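Local coordinates for phage tail sheath protein (Desulfitobacterium hafniense, PDB 3HXL) that probably assembles as repeated subunits into the contractile sheath that surrounds the tube of a myovirus-type phage tail, at residues A[38-43]-A[204-209]; A[86-91]-A[189-194]; A[145-150]-A[165-170]. One frame throughout, in Å; residues are numbered along the deposited sequence.

Contacts 1 and 2 belong to one mixed sheet, in which strands 35-40 and 84-89 lie side by side; their centres are 10 Å apart. They touch directly: L40 O and L90 N are 2.8 Å apart, a probable backbone hydrogen bond, and N91 ND2 of contact 2 reaches L42 O of contact 1. Contact 1 joins strand 35-40 to the loop leaving strand 202-204, while contact 2 lays helix 185-195 against strand 84-89. Contact 3 stands apart in the beta-sandwich domain, its centre 41 Å from that of contact 1 and 39 Å from that of contact 2, with nearest atoms about 20 and 21 Å away.

Contact 1 of 3, residues A[38-43]-A[204-209]; sequences MPLILS and ALPSTD
At the C-terminal ends of the parallel neighbours 35-40 and 202-204, P39 meets A204 where strand pairing stops. A204 is backbone hydrogen-bonded to S37; two residues on, P39 has no N-H to offer, and its CD stands 3.2 Å from A204 O. That carbonyl oxygen is buried and has no hydrogen-bonding partner in the model. The selenomethionine M38 holds CG anti to its backbone N (chi1 180°), which brings CG 3.8 Å from A204 O, and its SE lies 4.2 Å from A204 CB. The two strands part in a sheet covered by helices: L74 of helix 73-78 packs on M38, L40 and P206, helix 263-276 touches M38, A204 and P206, and Y188 of helix 185-195 meets P39 and L205. The ring of P206 packs where the backbones diverge, its CD 4.1 Å from M38 CG and its CG 3.6 Å from L40 CD2, the leucine side chain crossing the ring at about a right angle. P206 is also the centre of an inverse gamma turn, closed by a weak bond from S207 N to L205 O. An ST turn follows, D209 N donating to S207 OG over 3.2 Å at 162°, and D209 then serves as N-cap of helix 210-227, its OD1 accepting from L212 N.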
HETATM    1  N   MSE A  38       3.643  -0.313   1.429  1.00 15.69           N
HETATM    2  CA  MSE A  38       4.471  -1.435   1.822  1.00 19.96           C
HETATM    3  C   MSE A  38       5.935  -1.073   2.020  1.00 23.79           C
HETATM    4  O   MSE A  38       6.528  -0.364   1.212  1.00 20.03           O
HETATM    5  CB  MSE A  38       4.323  -2.522   0.753  1.00 19.49           C
HETATM    6  CG  MSE A  38       5.108  -3.801   0.944  1.00 22.06           C
HETATM    7 SE   MSE A  38       4.475  -5.164  -0.321  1.00 32.27          SE
HETATM    8  CE  MSE A  38       4.735  -4.112  -1.961  1.00 19.67           C
ATOM      9  N   PRO A  39       6.526  -1.528   3.135  1.00 23.02           N
ATOM     10  CA  PRO A  39       7.939  -1.243   3.403  1.00 20.37           C
ATOM     11  C   PRO A  39       8.760  -2.425   2.866  1.00 19.93           C
ATOM     12  O   PRO A  39       8.507  -3.572   3.226  1.00 20.21           O
ATOM     13  CB  PRO A  39       7.980  -1.132   4.924  1.00 19.84           C
ATOM     14  CG  PRO A  39       6.987  -2.176   5.353  1.00 18.42           C
ATOM     15  CD  PRO A  39       5.839  -2.014   4.350  1.00 19.18           C
ATOM     16  N   LEU A  40       9.732  -2.152   2.001  1.00 17.67           N
ATOM     17  CA  LEU A  40      10.533  -3.227   1.429  1.00 19.39           C
ATOM     18  C   LEU A  40      12.031  -3.016   1.442  1.00 16.14           C
ATOM     19  O   LEU A  40      12.529  -1.890   1.452  1.00 16.01           O
ATOM     20  CB  LEU A  40      10.136  -3.497  -0.031  1.00 19.85           C
ATOM     21  CG  LEU A  40       8.753  -4.060  -0.362  1.00 22.91           C
ATOM     22  CD1 LEU A  40       8.668  -4.326  -1.860  1.00 16.67           C
ATOM     23  CD2 LEU A  40       8.512  -5.333   0.419  1.00 25.19           C
ATOM     24  N   ILE A  41      12.737  -4.137   1.425  1.00 24.45           N
ATOM     25  CA  ILE A  41      14.184  -4.143   1.366  1.00 22.98           C
ATOM     26  C   ILE A  41      14.455  -4.383  -0.112  1.00 21.34           C
ATOM     27  O   ILE A  41      14.088  -5.422  -0.654  1.00 22.05           O
ATOM     28  CB  ILE A  41      14.756  -5.283   2.202  1.00 21.15           C
ATOM     29  CG1 ILE A  41      14.468  -5.011   3.683  1.00 21.67           C
ATOM     30  CG2 ILE A  41      16.254  -5.424   1.936  1.00 24.72           C
ATOM     31  CD1 ILE A  41      14.691  -6.197   4.585  1.00 39.07           C
ATOM     32  N   LEU A  42      15.086  -3.408  -0.757  1.00 24.19           N
ATOM     33  CA  LEU A  42      15.367  -3.483  -2.186  1.00 21.39           C
ATOM     34  C   LEU A  42      16.860  -3.458  -2.504  1.00 25.18           C
ATOM     35  O   LEU A  42      17.695  -3.333  -1.608  1.00 23.35           O
ATOM     36  CB  LEU A  42      14.664  -2.317  -2.889  1.00 14.46           C
ATOM     37  CG  LEU A  42      13.149  -2.222  -2.666  1.00 16.28           C
ATOM     38  CD1 LEU A  42      12.593  -0.965  -3.327  1.00 17.54           C
ATOM     39  CD2 LEU A  42      12.486  -3.460  -3.242  1.00 18.51           C
ATOM     40  N   SER A  43      17.185  -3.582  -3.789  1.00 24.67           N
ATOM     41  CA  SER A  43      18.574  -3.570  -4.234  1.00 24.76           C
ATOM     42  C   SER A  43      18.874  -2.316  -5.046  1.00 23.90           C
ATOM     43  O   SER A  43      19.968  -2.158  -5.589  1.00 25.76           O
ATOM     44  CB  SER A  43      18.868  -4.810  -5.083  1.00 27.64           C
ATOM     45  OG  SER A  43      18.603  -5.998  -4.359  1.00 24.68           O
ATOM     46  N   ALA A 204       0.951  -3.604   4.016  1.00 19.66           N
ATOM     47  CA  ALA A 204       1.355  -4.998   3.976  1.00 16.98           C
ATOM     48  C   ALA A 204       2.716  -5.096   4.643  1.00 18.22           C
ATOM     49  O   ALA A 204       3.581  -4.244   4.428  1.00 15.80           O
ATOM     50  CB  ALA A 204       1.451  -5.498   2.532  1.00 16.79           C
ATOM     51  N   LEU A 205       2.896  -6.114   5.479  1.00 18.63           N
ATOM     52  CA  LEU A 205       4.187  -6.344   6.125  1.00 16.32           C
ATOM     53  C   LEU A 205       4.624  -7.739   5.682  1.00 15.13           C
ATOM     54  O   LEU A 205       4.240  -8.735   6.282  1.00 18.11           O
ATOM     55  CB  LEU A 205       4.073  -6.282   7.659  1.00 16.55           C
ATOM     56  CG  LEU A 205       5.360  -6.638   8.417  1.00 16.01           C
ATOM     57  CD1 LEU A 205       6.512  -5.749   7.940  1.00 17.38           C
ATOM     58  CD2 LEU A 205       5.148  -6.467   9.913  1.00 16.57           C
ATOM     59  N   PRO A 206       5.406  -7.826   4.595  1.00 16.58           N
ATOM     60  CA  PRO A 206       5.893  -9.105   4.067  1.00 20.49           C
ATOM     61  C   PRO A 206       7.133  -9.561   4.834  1.00 20.86           C
ATOM     62  O   PRO A 206       8.208  -9.743   4.259  1.00 15.61           O
ATOM     63  CB  PRO A 206       6.199  -8.765   2.612  1.00 19.02           C
ATOM     64  CG  PRO A 206       6.744  -7.382   2.727  1.00 20.47           C
ATOM     65  CD  PRO A 206       5.749  -6.721   3.678  1.00 17.76           C
ATOM     66  N   SER A 207       6.953  -9.756   6.137  1.00 20.71           N
ATOM     67  CA  SER A 207       8.030 -10.146   7.036  1.00 21.78           C
ATOM     68  C   SER A 207       7.543 -11.166   8.066  1.00 22.84           C
ATOM     69  O   SER A 207       6.393 -11.121   8.494  1.00 20.26           O
ATOM     70  CB  SER A 207       8.542  -8.892   7.750  1.00 20.60           C
ATOM     71  OG  SER A 207       9.464  -9.209   8.777  1.00 18.93           O
ATOM     72  N   THR A 208       8.415 -12.088   8.462  1.00 23.55           N
ATOM     73  CA  THR A 208       8.042 -13.088   9.453  1.00 16.86           C
ATOM     74  C   THR A 208       8.454 -12.646  10.856  1.00 22.02           C
ATOM     75  O   THR A 208       8.246 -13.376  11.827  1.00 28.32           O
ATOM     76  CB  THR A 208       8.712 -14.440   9.169  1.00 21.84           C
ATOM     77  OG1 THR A 208      10.136 -14.280   9.196  1.00 22.80           O
ATOM     78  CG2 THR A 208       8.289 -14.969   7.804  1.00 20.06           C
ATOM     79  N   ASP A 209       9.037 -11.457  10.958  1.00 19.88           N
ATOM     80  CA  ASP A 209       9.504 -10.919  12.239  1.00 23.70           C
ATOM     81  C   ASP A 209       8.367 -10.675  13.241  1.00 26.49           C
ATOM     82  O   ASP A 209       7.592  -9.730  13.094  1.00 23.90           O
ATOM     83  CB  ASP A 209      10.267  -9.614  11.997  1.00 15.41           C
ATOM     84  CG  ASP A 209      11.070  -9.174  13.211  1.00 26.17           C
ATOM     85  OD1 ASP A 209      10.499  -9.136  14.321  1.00 25.71           O
ATOM     86  OD2 ASP A 209      12.268  -8.860  13.050  1.00 25.98           O
TER

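Contact 2 of 3, residues A[86-91]-A[189-194]; sequences LLYRLN and IDYLAA
Strand 86-89 and helix 189-194 run nearly antiparallel, at 152° with their axes 9.6 Å apart, and they come closest at Y88 and Y191, whose CA atoms are 6.7 Å from each other. Y88 holds CG anti to its backbone N (chi1 -170°), and its ring slips beneath the helix. Y191 CA sits over one face of that ring in a CH-pi contact, 3.9 Å from the centroid. The two tyrosine side chains slide past each other in opposite directions, ring planes inclined at 53° and centroids 5.5 Å apart, an oblique pair. Y191 CD1 presses on Y88 CB at 3.3 Å, while A194 CB, one helical turn on, lies 4.1 Å from Y88 CE1. L90 CD2 adds an apolar touch to Y191 CB. Here helix 185-195 packs on the mixed sheet, joining the subtilisin-like and domain III N-terminal regions, with F216 of helix 210-227 also against Y191. Y191 OH is hydrogen-bonded to S37 OG of strand 35-40, whereas Y88 OH, with D190 CB beside it, joins a water at 2.7 Å that donates to D190 OD2 over 3.1 Å. Between strand and helix the contact is thus mainly carbon packing, with a water-mediated link.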
ATOM      1  N   LEU A  86       2.190   2.968  -2.107  1.00 18.72           N
ATOM      2  CA  LEU A  86       3.101   3.886  -1.454  1.00 16.36           C
ATOM      3  C   LEU A  86       4.213   2.951  -0.979  1.00 19.26           C
ATOM      4  O   LEU A  86       4.051   2.199  -0.013  1.00 18.22           O
ATOM      5  CB  LEU A  86       2.413   4.595  -0.280  1.00 13.56           C
ATOM      6  CG  LEU A  86       1.182   5.424  -0.660  1.00 17.41           C
ATOM      7  CD1 LEU A  86       0.611   6.091   0.589  1.00 16.42           C
ATOM      8  CD2 LEU A  86       1.542   6.474  -1.704  1.00 15.25           C
ATOM      9  N   LEU A  87       5.327   2.987  -1.705  1.00 16.44           N
ATOM     10  CA  LEU A  87       6.483   2.143  -1.443  1.00 15.35           C
ATOM     11  C   LEU A  87       7.581   2.855  -0.674  1.00 15.35           C
ATOM     12  O   LEU A  87       7.918   4.000  -0.970  1.00 19.56           O
ATOM     13  CB  LEU A  87       7.050   1.635  -2.774  1.00 14.64           C
ATOM     14  CG  LEU A  87       8.343   0.814  -2.752  1.00 15.74           C
ATOM     15  CD1 LEU A  87       8.120  -0.507  -2.027  1.00 12.77           C
ATOM     16  CD2 LEU A  87       8.791   0.566  -4.192  1.00 20.11           C
ATOM     17  N   TYR A  88       8.149   2.160   0.302  1.00 16.34           N
ATOM     18  CA  TYR A  88       9.212   2.734   1.116  1.00 16.85           C
ATOM     19  C   TYR A  88      10.395   1.771   1.147  1.00 11.63           C
ATOM     20  O   TYR A  88      10.263   0.642   1.610  1.00 15.02           O
ATOM     21  CB  TYR A  88       8.687   2.961   2.530  1.00 18.23           C
ATOM     22  CG  TYR A  88       9.599   3.764   3.426  1.00 17.74           C
ATOM     23  CD1 TYR A  88       9.541   5.157   3.447  1.00 21.50           C
ATOM     24  CD2 TYR A  88      10.495   3.127   4.283  1.00 19.56           C
ATOM     25  CE1 TYR A  88      10.347   5.899   4.312  1.00 23.55           C
ATOM     26  CE2 TYR A  88      11.309   3.855   5.148  1.00 21.82           C
ATOM     27  CZ  TYR A  88      11.226   5.237   5.159  1.00 20.90           C
ATOM     28  OH  TYR A  88      12.005   5.957   6.030  1.00 25.23           O
ATOM     29  N   ARG A  89      11.545   2.200   0.634  1.00 15.35           N
ATOM     30  CA  ARG A  89      12.719   1.339   0.655  1.00 14.61           C
ATOM     31  C   ARG A  89      13.415   1.524   2.004  1.00 14.83           C
ATOM     32  O   ARG A  89      13.894   2.607   2.324  1.00 20.23           O
ATOM     33  CB  ARG A  89      13.687   1.679  -0.476  1.00 14.36           C
ATOM     34  CG  ARG A  89      14.866   0.724  -0.511  1.00 18.36           C
ATOM     35  CD  ARG A  89      15.976   1.171  -1.451  1.00 20.51           C
ATOM     36  NE  ARG A  89      17.082   0.225  -1.406  1.00 16.66           N
ATOM     37  CZ  ARG A  89      18.227   0.368  -2.062  1.00 22.54           C
ATOM     38  NH1 ARG A  89      18.434   1.431  -2.831  1.00 21.05           N
ATOM     39  NH2 ARG A  89      19.166  -0.563  -1.948  1.00 15.18           N
ATOM     40  N   LEU A  90      13.472   0.445   2.775  1.00 19.14           N
ATOM     41  CA  LEU A  90      14.043   0.445   4.122  1.00 21.20           C
ATOM     42  C   LEU A  90      15.560   0.507   4.240  1.00 28.05           C
ATOM     43  O   LEU A  90      16.081   0.864   5.295  1.00 27.04           O
ATOM     44  CB  LEU A  90      13.560  -0.803   4.858  1.00 21.99           C
ATOM     45  CG  LEU A  90      12.054  -0.994   5.066  1.00 21.71           C
ATOM     46  CD1 LEU A  90      11.768  -2.467   5.238  1.00 19.85           C
ATOM     47  CD2 LEU A  90      11.575  -0.189   6.269  1.00 18.41           C
ATOM     48  N   ASN A  91      16.264   0.147   3.172  1.00 24.34           N
ATOM     49  CA  ASN A  91      17.722   0.115   3.185  1.00 18.25           C
ATOM     50  C   ASN A  91      18.364   1.014   2.140  1.00 27.60           C
ATOM     51  O   ASN A  91      17.897   1.095   0.999  1.00 24.54           O
ATOM     52  CB  ASN A  91      18.186  -1.322   2.967  1.00 18.84           C
ATOM     53  CG  ASN A  91      17.736  -1.876   1.626  1.00 21.38           C
ATOM     54  OD1 ASN A  91      16.586  -1.690   1.216  1.00 27.64           O
ATOM     55  ND2 ASN A  91      18.634  -2.567   0.942  1.00 19.38           N
ATOM     56  N   ILE A 189      10.457   1.879  11.901  1.00 25.08           N
ATOM     57  CA  ILE A 189       9.880   2.941  12.699  1.00 20.04           C
ATOM     58  C   ILE A 189       9.841   4.193  11.838  1.00 15.90           C
ATOM     59  O   ILE A 189       8.879   4.953  11.878  1.00 16.95           O
ATOM     60  CB  ILE A 189      10.718   3.207  13.978  1.00 26.60           C
ATOM     61  CG1 ILE A 189      10.670   1.983  14.894  1.00 22.37           C
ATOM     62  CG2 ILE A 189      10.194   4.440  14.699  1.00 26.80           C
ATOM     63  CD1 ILE A 189       9.255   1.580  15.322  1.00 29.87           C
ATOM     64  N   ASP A 190      10.892   4.399  11.049  1.00 19.14           N
ATOM     65  CA  ASP A 190      10.954   5.554  10.169  1.00 21.66           C
ATOM     66  C   ASP A 190       9.818   5.429   9.148  1.00 21.48           C
ATOM     67  O   ASP A 190       9.141   6.406   8.832  1.00 21.05           O
ATOM     68  CB  ASP A 190      12.309   5.609   9.448  1.00 25.22           C
ATOM     69  CG  ASP A 190      13.491   5.542  10.408  1.00 37.91           C
ATOM     70  OD1 ASP A 190      13.365   6.034  11.545  1.00 29.59           O
ATOM     71  OD2 ASP A 190      14.554   5.008  10.017  1.00 34.06           O
ATOM     72  N   TYR A 191       9.617   4.218   8.638  1.00 22.34           N
ATOM     73  CA  TYR A 191       8.550   3.959   7.666  1.00 21.78           C
ATOM     74  C   TYR A 191       7.194   4.373   8.227  1.00 18.71           C
ATOM     75  O   TYR A 191       6.502   5.200   7.642  1.00 21.52           O
ATOM     76  CB  TYR A 191       8.493   2.470   7.305  1.00 19.69           C
ATOM     77  CG  TYR A 191       7.214   2.064   6.583  1.00 20.68           C
ATOM     78  CD1 TYR A 191       6.907   2.572   5.315  1.00 22.91           C
ATOM     79  CD2 TYR A 191       6.303   1.185   7.175  1.00 15.24           C
ATOM     80  CE1 TYR A 191       5.722   2.212   4.656  1.00 16.45           C
ATOM     81  CE2 TYR A 191       5.121   0.823   6.522  1.00 14.51           C
ATOM     82  CZ  TYR A 191       4.842   1.338   5.268  1.00 14.34           C
ATOM     83  OH  TYR A 191       3.683   0.965   4.624  1.00 17.57           O
ATOM     84  N   LEU A 192       6.820   3.786   9.361  1.00 25.18           N
ATOM     85  CA  LEU A 192       5.531   4.085   9.982  1.00 24.06           C
ATOM     86  C   LEU A 192       5.308   5.575  10.179  1.00 19.86           C
ATOM     87  O   LEU A 192       4.206   6.078   9.972  1.00 20.92           O
ATOM     88  CB  LEU A 192       5.406   3.359  11.325  1.00 16.45           C
ATOM     89  CG  LEU A 192       5.348   1.832  11.222  1.00 24.57           C
ATOM     90  CD1 LEU A 192       5.346   1.211  12.603  1.00 22.93           C
ATOM     91  CD2 LEU A 192       4.091   1.430  10.448  1.00 15.19           C
ATOM     92  N   ALA A 193       6.352   6.288  10.580  1.00 23.69           N
ATOM     93  CA  ALA A 193       6.226   7.721  10.793  1.00 22.18           C
ATOM     94  C   ALA A 193       5.923   8.418   9.472  1.00 19.11           C
ATOM     95  O   ALA A 193       5.090   9.314   9.413  1.00 25.00           O
ATOM     96  CB  ALA A 193       7.512   8.275  11.398  1.00 23.57           C
ATOM     97  N   ALA A 194       6.600   7.997   8.411  1.00 21.83           N
ATOM     98  CA  ALA A 194       6.407   8.606   7.100  1.00 22.80           C
ATOM     99  C   ALA A 194       5.048   8.286   6.488  1.00 24.39           C
ATOM    100  O   ALA A 194       4.405   9.155   5.903  1.00 21.07           O
ATOM    101  CB  ALA A 194       7.510   8.159   6.156  1.00 24.87           C
TER
HETATM  102  O   HOH W   1      14.410   5.004   6.906  1.00 40.74           O

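Contact 3 of 3, residues A[145-150]-A[165-170]; sequences QTVSDI and GALTET
The flat group at the centre is the peptide that joins D149 to I150. Over one of its faces sits a methyl of L167, with CD1 3.6 Å from D149 C, nearly straight above the plane. On the N-H side the partner is G165: I150 N donates to G165 O at 3.5 Å, a nearly straight (166°) but long and weak bond. The same oxygen lies among carbons, with D149 CB 3.6 Å from G165 O and I150 CG1 also near it. G165 adopts a positive phi of 102°, a backbone shape suited to glycine. The two branches of L167 divide their work. CD1 also reaches V147 CG2 at 3.6 Å, the valine and leucine crossing at about a right angle, while CD2 presses on I150 CG1 at 3.5 Å, tighter than usual for two carbons. In the beta-sandwich domain this ties together the loop leaving strand 140-147 and the loop entering strand 170-174, the outermost strands, within this chain, of a four-stranded antiparallel sheet, and L103 of strand 103-107 packs against both I150 and L167. A water spans the loops as well, donating to S148 O at 2.8 Å and accepting from L167 N at 3.0 Å. D149 places CG between its backbone N and carbonyl carbon (chi1 48°), and the carboxylate leads away from 165-170, OD1 accepting from G152 N. A166 O, near I150 CD1, is hydrogen-bonded to N102 ND2. With one weak direct hydrogen bond and one water bridge, the polar chemistry between the loops is slight, which is consistent with the apolar fit of L167 against V147, the 149-150 peptide and I150 being the main part of the contact.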
ATOM      1  N   GLN A 145      27.539   8.630 -24.161  1.00 30.13           N
ATOM      2  CA  GLN A 145      27.915  10.032 -24.254  1.00 27.68           C
ATOM      3  C   GLN A 145      29.277  10.174 -24.927  1.00 30.26           C
ATOM      4  O   GLN A 145      30.242   9.508 -24.548  1.00 31.74           O
ATOM      5  CB  GLN A 145      27.965  10.652 -22.855  1.00 29.38           C
ATOM      6  CG  GLN A 145      26.617  10.717 -22.151  1.00 26.32           C
ATOM      7  CD  GLN A 145      26.719  11.313 -20.761  1.00 36.74           C
ATOM      8  OE1 GLN A 145      27.333  12.368 -20.568  1.00 35.65           O
ATOM      9  NE2 GLN A 145      26.107  10.650 -19.782  1.00 30.69           N
ATOM     10  N   THR A 146      29.344  11.039 -25.933  1.00 27.96           N
ATOM     11  CA  THR A 146      30.591  11.284 -26.647  1.00 25.35           C
ATOM     12  C   THR A 146      31.161  12.583 -26.107  1.00 26.62           C
ATOM     13  O   THR A 146      30.566  13.647 -26.271  1.00 26.87           O
ATOM     14  CB  THR A 146      30.358  11.418 -28.163  1.00 30.79           C
ATOM     15  OG1 THR A 146      29.774  10.209 -28.660  1.00 33.76           O
ATOM     16  CG2 THR A 146      31.680  11.662 -28.884  1.00 35.40           C
ATOM     17  N   VAL A 147      32.309  12.494 -25.449  1.00 28.27           N
ATOM     18  CA  VAL A 147      32.920  13.676 -24.865  1.00 28.62           C
ATOM     19  C   VAL A 147      34.412  13.753 -25.144  1.00 27.66           C
ATOM     20  O   VAL A 147      35.009  12.813 -25.671  1.00 25.51           O
ATOM     21  CB  VAL A 147      32.707  13.694 -23.343  1.00 32.84           C
ATOM     22  CG1 VAL A 147      31.219  13.766 -23.030  1.00 31.16           C
ATOM     23  CG2 VAL A 147      33.307  12.442 -22.725  1.00 29.63           C
ATOM     24  N   SER A 148      35.006  14.884 -24.783  1.00 28.46           N
ATOM     25  CA  SER A 148      36.432  15.104 -24.973  1.00 25.59           C
ATOM     26  C   SER A 148      37.182  14.683 -23.716  1.00 26.27           C
ATOM     27  O   SER A 148      38.279  14.132 -23.789  1.00 31.81           O
ATOM     28  CB  SER A 148      36.704  16.586 -25.250  1.00 25.09           C
ATOM     29  OG  SER A 148      36.064  17.017 -26.437  1.00 31.45           O
ATOM     30  N   ASP A 149      36.574  14.945 -22.563  1.00 27.64           N
ATOM     31  CA  ASP A 149      37.175  14.620 -21.278  1.00 25.87           C
ATOM     32  C   ASP A 149      36.111  14.302 -20.227  1.00 29.20           C
ATOM     33  O   ASP A 149      34.918  14.245 -20.532  1.00 28.26           O
ATOM     34  CB  ASP A 149      38.030  15.793 -20.799  1.00 27.14           C
ATOM     35  CG  ASP A 149      37.308  17.122 -20.913  1.00 34.95           C
ATOM     36  OD1 ASP A 149      36.143  17.210 -20.470  1.00 37.52           O
ATOM     37  OD2 ASP A 149      37.903  18.084 -21.447  1.00 38.53           O
ATOM     38  N   ILE A 150      36.553  14.102 -18.988  1.00 26.83           N
ATOM     39  CA  ILE A 150      35.648  13.789 -17.889  1.00 27.29           C
ATOM     40  C   ILE A 150      34.658  14.920 -17.618  1.00 27.98           C
ATOM     41  O   ILE A 150      33.491  14.680 -17.307  1.00 23.18           O
ATOM     42  CB  ILE A 150      36.430  13.513 -16.591  1.00 26.33           C
ATOM     43  CG1 ILE A 150      37.322  12.286 -16.774  1.00 20.68           C
ATOM     44  CG2 ILE A 150      35.459  13.304 -15.434  1.00 29.65           C
ATOM     45  CD1 ILE A 150      38.249  12.027 -15.609  1.00 21.23           C
ATOM     46  N   GLY A 165      40.341  15.683 -15.291  1.00 29.66           N
ATOM     47  CA  GLY A 165      41.387  15.392 -16.251  1.00 29.36           C
ATOM     48  C   GLY A 165      40.937  14.609 -17.468  1.00 30.99           C
ATOM     49  O   GLY A 165      39.774  14.661 -17.867  1.00 30.21           O
ATOM     50  N   ALA A 166      41.868  13.864 -18.052  1.00 31.54           N
ATOM     51  CA  ALA A 166      41.592  13.087 -19.250  1.00 24.92           C
ATOM     52  C   ALA A 166      41.051  11.692 -18.992  1.00 26.36           C
ATOM     53  O   ALA A 166      41.298  11.082 -17.950  1.00 20.68           O
ATOM     54  CB  ALA A 166      42.849  12.997 -20.100  1.00 25.63           C
ATOM     55  N   LEU A 167      40.319  11.191 -19.977  1.00 23.03           N
ATOM     56  CA  LEU A 167      39.734   9.866 -19.909  1.00 23.05           C
ATOM     57  C   LEU A 167      40.715   8.819 -20.421  1.00 30.97           C
ATOM     58  O   LEU A 167      41.650   9.132 -21.164  1.00 26.58           O
ATOM     59  CB  LEU A 167      38.458   9.817 -20.749  1.00 24.43           C
ATOM     60  CG  LEU A 167      37.245  10.596 -20.225  1.00 29.96           C
ATOM     61  CD1 LEU A 167      36.277  10.867 -21.370  1.00 29.16           C
ATOM     62  CD2 LEU A 167      36.565   9.806 -19.111  1.00 31.26           C
ATOM     63  N   THR A 168      40.482   7.579 -20.008  1.00 25.21           N
ATOM     64  CA  THR A 168      41.288   6.428 -20.398  1.00 29.18           C
ATOM     65  C   THR A 168      40.322   5.353 -20.887  1.00 32.77           C
ATOM     66  O   THR A 168      39.253   5.169 -20.308  1.00 33.84           O
ATOM     67  CB  THR A 168      42.087   5.864 -19.200  1.00 33.14           C
ATOM     68  OG1 THR A 168      43.165   6.752 -18.879  1.00 43.84           O
ATOM     69  CG2 THR A 168      42.644   4.485 -19.527  1.00 43.21           C
ATOM     70  N   GLU A 169      40.696   4.643 -21.945  1.00 32.13           N
ATOM     71  CA  GLU A 169      39.840   3.597 -22.498  1.00 34.17           C
ATOM     72  C   GLU A 169      39.693   2.374 -21.601  1.00 31.42           C
ATOM     73  O   GLU A 169      40.484   2.152 -20.687  1.00 34.74           O
ATOM     74  CB  GLU A 169      40.370   3.132 -23.856  1.00 30.84           C
ATOM     75  CG  GLU A 169      40.104   4.081 -25.008  1.00 40.87           C
ATOM     76  CD  GLU A 169      40.495   3.477 -26.346  1.00 48.45           C
ATOM     77  OE1 GLU A 169      41.695   3.185 -26.539  1.00 52.40           O
ATOM     78  OE2 GLU A 169      39.601   3.287 -27.198  1.00 45.55           O
ATOM     79  N   THR A 170      38.662   1.585 -21.877  1.00 30.74           N
ATOM     80  CA  THR A 170      38.406   0.351 -21.149  1.00 31.42           C
ATOM     81  C   THR A 170      37.382  -0.461 -21.922  1.00 30.30           C
ATOM     82  O   THR A 170      36.345   0.059 -22.334  1.00 33.14           O
ATOM     83  CB  THR A 170      37.881   0.604 -19.706  1.00 38.89           C
ATOM     84  OG1 THR A 170      37.561  -0.651 -19.094  1.00 27.05           O
ATOM     85  CG2 THR A 170      36.643   1.489 -19.716  1.00 33.39           C
TER
HETATM   86  O   HOH W   2      40.425  13.180 -22.223  1.00 29.12           O